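Local coordinates for ribose 5-phosphate isomerase (Trypanosoma cruzi, PDB 3M1P), which probably interconverts ribose 5-phosphate and ribulose 5-phosphate, at residues A15-E18 against N19-Y23; R113-V117 against E118-E122. The protein carries 1 engineered substitution. All coordinates share one frame; numbering follows the deposited sequence. Where two conformers were deposited one is given.

Interaction 1. Residues A15-E18 against N19-Y23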
ATOM      1  N   ALA A  15     -12.750 -16.515  -7.048  1.00 27.37           N
ATOM      2  CA  ALA A  15     -12.028 -16.524  -8.332  1.00 27.17           C
ATOM      3  C   ALA A  15     -10.518 -16.806  -8.207  1.00 26.82           C
ATOM      4  O   ALA A  15      -9.872 -17.215  -9.177  1.00 26.72           O
ATOM      5  CB  ALA A  15     -12.265 -15.207  -9.081  1.00 27.67           C
ATOM      6  N   ILE A  16      -9.957 -16.587  -7.019  1.00 25.92           N
ATOM      7  CA  ILE A  16      -8.517 -16.757  -6.838  1.00 25.34           C
ATOM      8  C   ILE A  16      -8.140 -17.880  -5.865  1.00 24.90           C
ATOM      9  O   ILE A  16      -7.002 -17.959  -5.422  1.00 24.29           O
ATOM     10  CB  ILE A  16      -7.801 -15.414  -6.469  1.00 25.23           C
ATOM     11  CG1 ILE A  16      -8.227 -14.919  -5.077  1.00 25.55           C
ATOM     12  CG2 ILE A  16      -8.060 -14.360  -7.562  1.00 25.00           C
ATOM     13  CD1 ILE A  16      -7.257 -13.958  -4.411  1.00 25.41           C
ATOM     14  N   HIS A  17      -9.083 -18.766  -5.558  1.00 24.94           N
ATOM     15  CA  HIS A  17      -8.829 -19.779  -4.530  1.00 25.39           C
ATOM     16  C   HIS A  17      -7.775 -20.814  -4.942  1.00 25.42           C
ATOM     17  O   HIS A  17      -7.025 -21.312  -4.094  1.00 25.49           O
ATOM     18  CB  HIS A  17     -10.136 -20.426  -4.054  1.00 25.94           C
ATOM     19  CG  HIS A  17     -10.710 -21.421  -5.011  1.00 26.93           C
ATOM     20  ND1 HIS A  17     -10.612 -22.780  -4.811  1.00 29.05           N
ATOM     21  CD2 HIS A  17     -11.379 -21.258  -6.177  1.00 28.47           C
ATOM     22  CE1 HIS A  17     -11.203 -23.414  -5.810  1.00 29.39           C
ATOM     23  NE2 HIS A  17     -11.672 -22.512  -6.655  1.00 29.70           N
ATOM     24  N   GLU A  18      -7.706 -21.108  -6.243  1.00 25.46           N
ATOM     25  CA  GLU A  18      -6.657 -21.966  -6.799  1.00 25.97           C
ATOM     26  C   GLU A  18      -5.296 -21.284  -6.659  1.00 24.60           C
ATOM     27  O   GLU A  18      -4.313 -21.932  -6.305  1.00 24.51           O
ATOM     28  CB  GLU A  18      -6.953 -22.353  -8.267  1.00 25.71           C
ATOM     29  CG  GLU A  18      -8.217 -23.214  -8.439  1.00 27.89           C
ATOM     30  CD  GLU A  18      -8.411 -23.780  -9.862  1.00 29.04           C
ATOM     31  OE1 GLU A  18      -7.733 -23.324 -10.820  1.00 32.42           O
ATOM     32  OE2 GLU A  18      -9.264 -24.693 -10.019  1.00 33.14           O
ATOM     33  N   ASN A  19      -5.253 -19.977  -6.929  1.00 23.79           N
ATOM     34  CA  ASN A  19      -4.074 -19.132  -6.633  1.00 23.10           C
ATOM     35  C   ASN A  19      -3.581 -19.326  -5.195  1.00 22.03           C
ATOM     36  O   ASN A  19      -2.400 -19.580  -4.955  1.00 21.80           O
ATOM     37  CB  ASN A  19      -4.391 -17.629  -6.815  1.00 23.13           C
ATOM     38  CG  ASN A  19      -4.799 -17.257  -8.232  1.00 24.71           C
ATOM     39  OD1 ASN A  19      -4.088 -16.512  -8.919  1.00 26.70           O
ATOM     40  ND2 ASN A  19      -5.963 -17.727  -8.662  1.00 24.57           N
ATOM     41  N   LEU A  20      -4.503 -19.194  -4.240  1.00 21.36           N
ATOM     42  CA  LEU A  20      -4.180 -19.314  -2.817  1.00 20.71           C
ATOM     43  C   LEU A  20      -3.606 -20.683  -2.482  1.00 20.42           C
ATOM     44  O   LEU A  20      -2.596 -20.775  -1.783  1.00 19.99           O
ATOM     45  CB  LEU A  20      -5.420 -19.037  -1.965  1.00 20.76           C
ATOM     46  CG  LEU A  20      -6.109 -17.708  -2.246  1.00 20.74           C
ATOM     47  CD1 LEU A  20      -7.415 -17.629  -1.474  1.00 20.87           C
ATOM     48  CD2 LEU A  20      -5.186 -16.507  -1.926  1.00 21.39           C
ATOM     49  N   ILE A  21      -4.250 -21.736  -2.997  1.00 19.83           N
ATOM     50  CA  ILE A  21      -3.762 -23.116  -2.830  1.00 20.30           C
ATOM     51  C   ILE A  21      -2.320 -23.221  -3.347  1.00 19.74           C
ATOM     52  O   ILE A  21      -1.424 -23.685  -2.636  1.00 19.36           O
ATOM     53  CB  ILE A  21      -4.694 -24.156  -3.537  1.00 20.00           C
ATOM     54  CG1 ILE A  21      -6.047 -24.234  -2.828  1.00 20.54           C
ATOM     55  CG2 ILE A  21      -4.025 -25.542  -3.601  1.00 21.06           C
ATOM     56  CD1 ILE A  21      -7.160 -24.913  -3.637  1.00 20.74           C
ATOM     57  N   LEU A  22      -2.110 -22.741  -4.571  1.00 19.62           N
ATOM     58  CA  LEU A  22      -0.783 -22.698  -5.172  1.00 19.85           C
ATOM     59  C   LEU A  22       0.235 -21.889  -4.350  1.00 19.26           C
ATOM     60  O   LEU A  22       1.353 -22.354  -4.131  1.00 19.37           O
ATOM     61  CB  LEU A  22      -0.865 -22.188  -6.620  1.00 19.87           C
ATOM     62  CG  LEU A  22       0.456 -22.086  -7.389  1.00 20.88           C
ATOM     63  CD1 LEU A  22       1.132 -23.456  -7.523  1.00 23.02           C
ATOM     64  CD2 LEU A  22       0.284 -21.425  -8.773  1.00 21.06           C
ATOM     65  N   TYR A  23      -0.142 -20.696  -3.883  1.00 18.77           N
ATOM     66  CA  TYR A  23       0.809 -19.846  -3.117  1.00 18.54           C
ATOM     67  C   TYR A  23       1.284 -20.510  -1.813  1.00 18.32           C
ATOM     68  O   TYR A  23       2.438 -20.336  -1.395  1.00 18.23           O
ATOM     69  CB  TYR A  23       0.239 -18.437  -2.833  1.00 17.73           C
ATOM     70  CG  TYR A  23      -0.219 -17.680  -4.073  1.00 18.00           C
ATOM     71  CD1 TYR A  23       0.383 -17.911  -5.325  1.00 17.36           C
ATOM     72  CD2 TYR A  23      -1.246 -16.739  -4.002  1.00 16.64           C
ATOM     73  CE1 TYR A  23      -0.028 -17.232  -6.458  1.00 18.58           C
ATOM     74  CE2 TYR A  23      -1.664 -16.046  -5.134  1.00 17.99           C
ATOM     75  CZ  TYR A  23      -1.050 -16.301  -6.363  1.00 18.40           C
ATOM     76  OH  TYR A  23      -1.440 -15.631  -7.498  1.00 16.56           O
TER
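Ile16 at the N-cap and the two residues after it offer their carbonyls to the next turn in an i to i+4 pattern: Leu20 N to Ile16 O (3.0 Å), Ile21 N to His17 O (3.0 Å) and Leu22 N to Glu18 O (2.9 Å). The last of these is nearly straight, with an N-H...O angle of 171°. Around Ile16 O the side chains close in as well. Asn19 CB lies 3.0 Å from Ile16 O, and Leu20 CG approaches the same oxygen to 3.3 Å, so this carbonyl sits against hydrocarbon while Leu20 N binds it. The Asn19 amide then folds back along the turn: CG stands beside its own backbone N (chi1 -61°), which carries ND2 to 3.3 Å from Ile16 CA, and the Asn19 and Ile16 side chains cross at about a right angle. Ile16 holds CG1 between its backbone N and carbonyl carbon (chi1 67°), and its CD1 end meets Leu20 CD2 at 4.1 Å, an apolar pair on the buried side of the turn. One residue further round, Ile21 lays CG1 near His17 O (3.3 Å). Glu18 runs outward on the exposed side, its CG beside one face of the His17 ring, toward the rim; that ring also stacks on Phe14. Leu20 and Ile21 continue inward onto Ile7 of strand 3-9. These are the first two turns of an amphipathic helix, 17-26, packed on the parallel sheet of a Rossmann-like alpha/beta fold.

Interaction 2. Residues R113-V117 against E118-E122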
ATOM      1  N   ARG A 113      -9.863  -7.352  -3.610  0.50 14.97           N
ATOM      2  CA  ARG A 113     -10.251  -6.109  -4.268  0.50 15.19           C
ATOM      3  C   ARG A 113      -9.253  -4.975  -4.036  0.50 15.15           C
ATOM      4  O   ARG A 113      -9.308  -3.950  -4.729  0.50 14.94           O
ATOM      5  CB  ARG A 113     -11.650  -5.667  -3.812  0.50 15.51           C
ATOM      6  CG  ARG A 113     -12.778  -6.658  -4.132  0.50 16.65           C
ATOM      7  CD  ARG A 113     -12.965  -6.810  -5.630  0.50 17.89           C
ATOM      8  NE  ARG A 113     -13.942  -7.842  -5.962  0.50 19.79           N
ATOM      9  CZ  ARG A 113     -14.399  -8.069  -7.188  0.50 20.40           C
ATOM     10  NH1 ARG A 113     -13.964  -7.332  -8.206  0.50 20.74           N
ATOM     11  NH2 ARG A 113     -15.295  -9.028  -7.393  0.50 20.70           N
ATOM     12  N   THR A 114      -8.355  -5.164  -3.067  1.00 14.83           N
ATOM     13  CA  THR A 114      -7.397  -4.135  -2.665  1.00 15.10           C
ATOM     14  C   THR A 114      -5.951  -4.452  -3.062  1.00 14.59           C
ATOM     15  O   THR A 114      -5.200  -3.555  -3.428  1.00 14.08           O
ATOM     16  CB  THR A 114      -7.437  -3.847  -1.134  1.00 15.60           C
ATOM     17  OG1 THR A 114      -7.054  -5.013  -0.404  1.00 17.80           O
ATOM     18  CG2 THR A 114      -8.820  -3.442  -0.684  1.00 15.42           C
ATOM     19  N   THR A 115      -5.583  -5.730  -3.008  1.00 14.08           N
ATOM     20  CA  THR A 115      -4.196  -6.151  -3.149  1.00 14.23           C
ATOM     21  C   THR A 115      -4.059  -7.053  -4.390  1.00 14.48           C
ATOM     22  O   THR A 115      -4.827  -7.999  -4.563  1.00 14.90           O
ATOM     23  CB  THR A 115      -3.731  -6.871  -1.833  1.00 14.07           C
ATOM     24  OG1 THR A 115      -3.925  -5.990  -0.722  1.00 12.50           O
ATOM     25  CG2 THR A 115      -2.276  -7.291  -1.883  1.00 14.14           C
ATOM     26  N   GLY A 116      -3.109  -6.741  -5.268  1.00 14.59           N
ATOM     27  CA  GLY A 116      -2.905  -7.547  -6.476  1.00 14.58           C
ATOM     28  C   GLY A 116      -2.473  -8.964  -6.129  1.00 14.51           C
ATOM     29  O   GLY A 116      -1.785  -9.164  -5.123  1.00 14.64           O
ATOM     30  N   VAL A 117      -2.868  -9.942  -6.950  1.00 14.57           N
ATOM     31  CA  VAL A 117      -2.529 -11.357  -6.689  1.00 14.79           C
ATOM     32  C   VAL A 117      -1.039 -11.608  -6.439  1.00 14.59           C
ATOM     33  O   VAL A 117      -0.692 -12.441  -5.611  1.00 15.00           O
ATOM     34  CB  VAL A 117      -3.083 -12.385  -7.770  1.00 15.11           C
ATOM     35  CG1 VAL A 117      -4.614 -12.336  -7.873  1.00 15.64           C
ATOM     36  CG2 VAL A 117      -2.463 -12.182  -9.139  1.00 13.56           C
ATOM     37  N   GLU A 118      -0.153 -10.890  -7.125  1.00 14.70           N
ATOM     38  CA  GLU A 118       1.288 -11.137  -6.927  1.00 14.45           C
ATOM     39  C   GLU A 118       1.786 -10.655  -5.562  1.00 13.47           C
ATOM     40  O   GLU A 118       2.748 -11.203  -5.034  1.00 13.01           O
ATOM     41  CB  GLU A 118       2.141 -10.560  -8.072  1.00 15.14           C
ATOM     42  CG  GLU A 118       1.974 -11.289  -9.437  1.00 16.98           C
ATOM     43  CD  GLU A 118       2.236 -12.782  -9.345  1.00 20.50           C
ATOM     44  OE1 GLU A 118       3.269 -13.183  -8.761  1.00 22.45           O
ATOM     45  OE2 GLU A 118       1.400 -13.553  -9.850  1.00 21.56           O
ATOM     46  N   VAL A 119       1.129  -9.635  -5.005  1.00 12.70           N
ATOM     47  CA  VAL A 119       1.417  -9.196  -3.642  1.00 12.45           C
ATOM     48  C   VAL A 119       0.780 -10.158  -2.641  1.00 12.67           C
ATOM     49  O   VAL A 119       1.375 -10.458  -1.609  1.00 12.57           O
ATOM     50  CB  VAL A 119       0.992  -7.725  -3.398  1.00 12.71           C
ATOM     51  CG1 VAL A 119       1.229  -7.291  -1.946  1.00 10.95           C
ATOM     52  CG2 VAL A 119       1.761  -6.804  -4.350  1.00 12.84           C
ATOM     53  N   ILE A 120      -0.413 -10.661  -2.966  1.00 12.78           N
ATOM     54  CA  ILE A 120      -1.064 -11.672  -2.134  1.00 12.68           C
ATOM     55  C   ILE A 120      -0.167 -12.901  -2.066  1.00 13.01           C
ATOM     56  O   ILE A 120       0.073 -13.440  -0.985  1.00 13.22           O
ATOM     57  CB  ILE A 120      -2.492 -12.031  -2.642  1.00 12.61           C
ATOM     58  CG1 ILE A 120      -3.454 -10.874  -2.356  1.00 12.08           C
ATOM     59  CG2 ILE A 120      -2.999 -13.327  -1.970  1.00 12.93           C
ATOM     60  CD1 ILE A 120      -4.865 -11.009  -2.994  1.00 12.17           C
ATOM     61  N   ARG A 121       0.355 -13.305  -3.225  1.00 13.15           N
ATOM     62  CA  ARG A 121       1.344 -14.372  -3.305  1.00 13.78           C
ATOM     63  C   ARG A 121       2.515 -14.137  -2.336  1.00 13.71           C
ATOM     64  O   ARG A 121       2.846 -15.005  -1.530  1.00 13.59           O
ATOM     65  CB  ARG A 121       1.850 -14.531  -4.746  1.00 13.47           C
ATOM     66  CG  ARG A 121       2.838 -15.691  -4.898  1.00 13.92           C
ATOM     67  CD  ARG A 121       3.356 -15.836  -6.330  1.00 14.67           C
ATOM     68  NE  ARG A 121       4.420 -16.839  -6.382  1.00 19.41           N
ATOM     69  CZ  ARG A 121       5.699 -16.596  -6.111  1.00 21.97           C
ATOM     70  NH1 ARG A 121       6.092 -15.376  -5.775  1.00 22.87           N
ATOM     71  NH2 ARG A 121       6.593 -17.580  -6.162  1.00 25.58           N
ATOM     72  N   GLU A 122       3.111 -12.945  -2.414  1.00 13.79           N
ATOM     73  CA  GLU A 122       4.228 -12.556  -1.581  1.00 13.47           C
ATOM     74  C   GLU A 122       3.850 -12.557  -0.101  1.00 13.35           C
ATOM     75  O   GLU A 122       4.623 -13.027   0.742  1.00 13.39           O
ATOM     76  CB  GLU A 122       4.708 -11.165  -1.998  1.00 14.22           C
ATOM     77  CG  GLU A 122       5.988 -10.697  -1.322  1.00 14.83           C
ATOM     78  CD  GLU A 122       6.333  -9.276  -1.698  1.00 16.22           C
ATOM     79  OE1 GLU A 122       5.547  -8.368  -1.373  1.00 19.23           O
ATOM     80  OE2 GLU A 122       7.368  -9.070  -2.337  1.00 17.26           O
TER
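Thr115, the last residue but one before helix 117-129, lies against the first turn through its methyl: CG2 meets Val119 CG1 at 3.5 Å and Ile120 CG1 at 3.8 Å. The torsion sends the two branches apart, with CG2 opposite the backbone N and OG1 beside it (chi1 -57°); the methyl thus faces the helix while the hydroxyl turns back to share a hydrogen bond with Thr114 OG1. Thr115 and Val119 cross at about a right angle. The end of Ile120 comes against the Thr115 carbonyl, its CD1 3.4 Å from Thr115 O. Gly116 follows as the N-cap. Its O takes a well-directed hydrogen bond from Ile120 N (3.0 Å, N-H...O 162°) and a weak one from Val119 N, so two amides of the opening turn converge on one carbonyl. Val117 begins the helix proper: its O receives Arg121 N at 2.7 Å, and Arg121 CB packs near the same oxygen. Val117 CG2 sits 3.3 Å from Glu118 N, and the Glu118 chain, bent at chi2 (-55°), curls so that OE2 comes to 4.2 Å from that methyl; both residues pack on Arg113 of the second subunit. Arg121 instead runs extended and forms a salt bridge with Glu26, at the far end of helix 17-26. Glu118, Val119 and Glu122 pack on Tyr94 of the third subunit, where Glu122 OE2 also bonds to His93 ND1, while Gly116 and Thr114 make backbone hydrogen bonds to the second subunit. The loop after strand 107-111 thus leads into helix 117-129, which lies between helix 17-26 of its own chain and neighbouring subunits of the tetramer.

Interactions 1 and 2 are the opening turns of two helices, 17-26 and 117-129, that lie against each other; their centres are about 11 Å apart and they touch directly. Tyr23 makes two of these contacts: its CD1 lies 3.3 Å from Arg121 CG, and its OH 3.6 Å from Val117 CB. Alongside, Leu20 CD2 packs on Ile120 CG2 at 3.9 Å, and Ile16 CG2 reaches Val117 CG1 at 4.0 Å, so each N-terminal turn supplies apolar side chains to a shared seam. Their other surroundings differ: residues 15-23 touch no other chain of the assembly, whereas residues 113-122 also meet three neighbouring subunits.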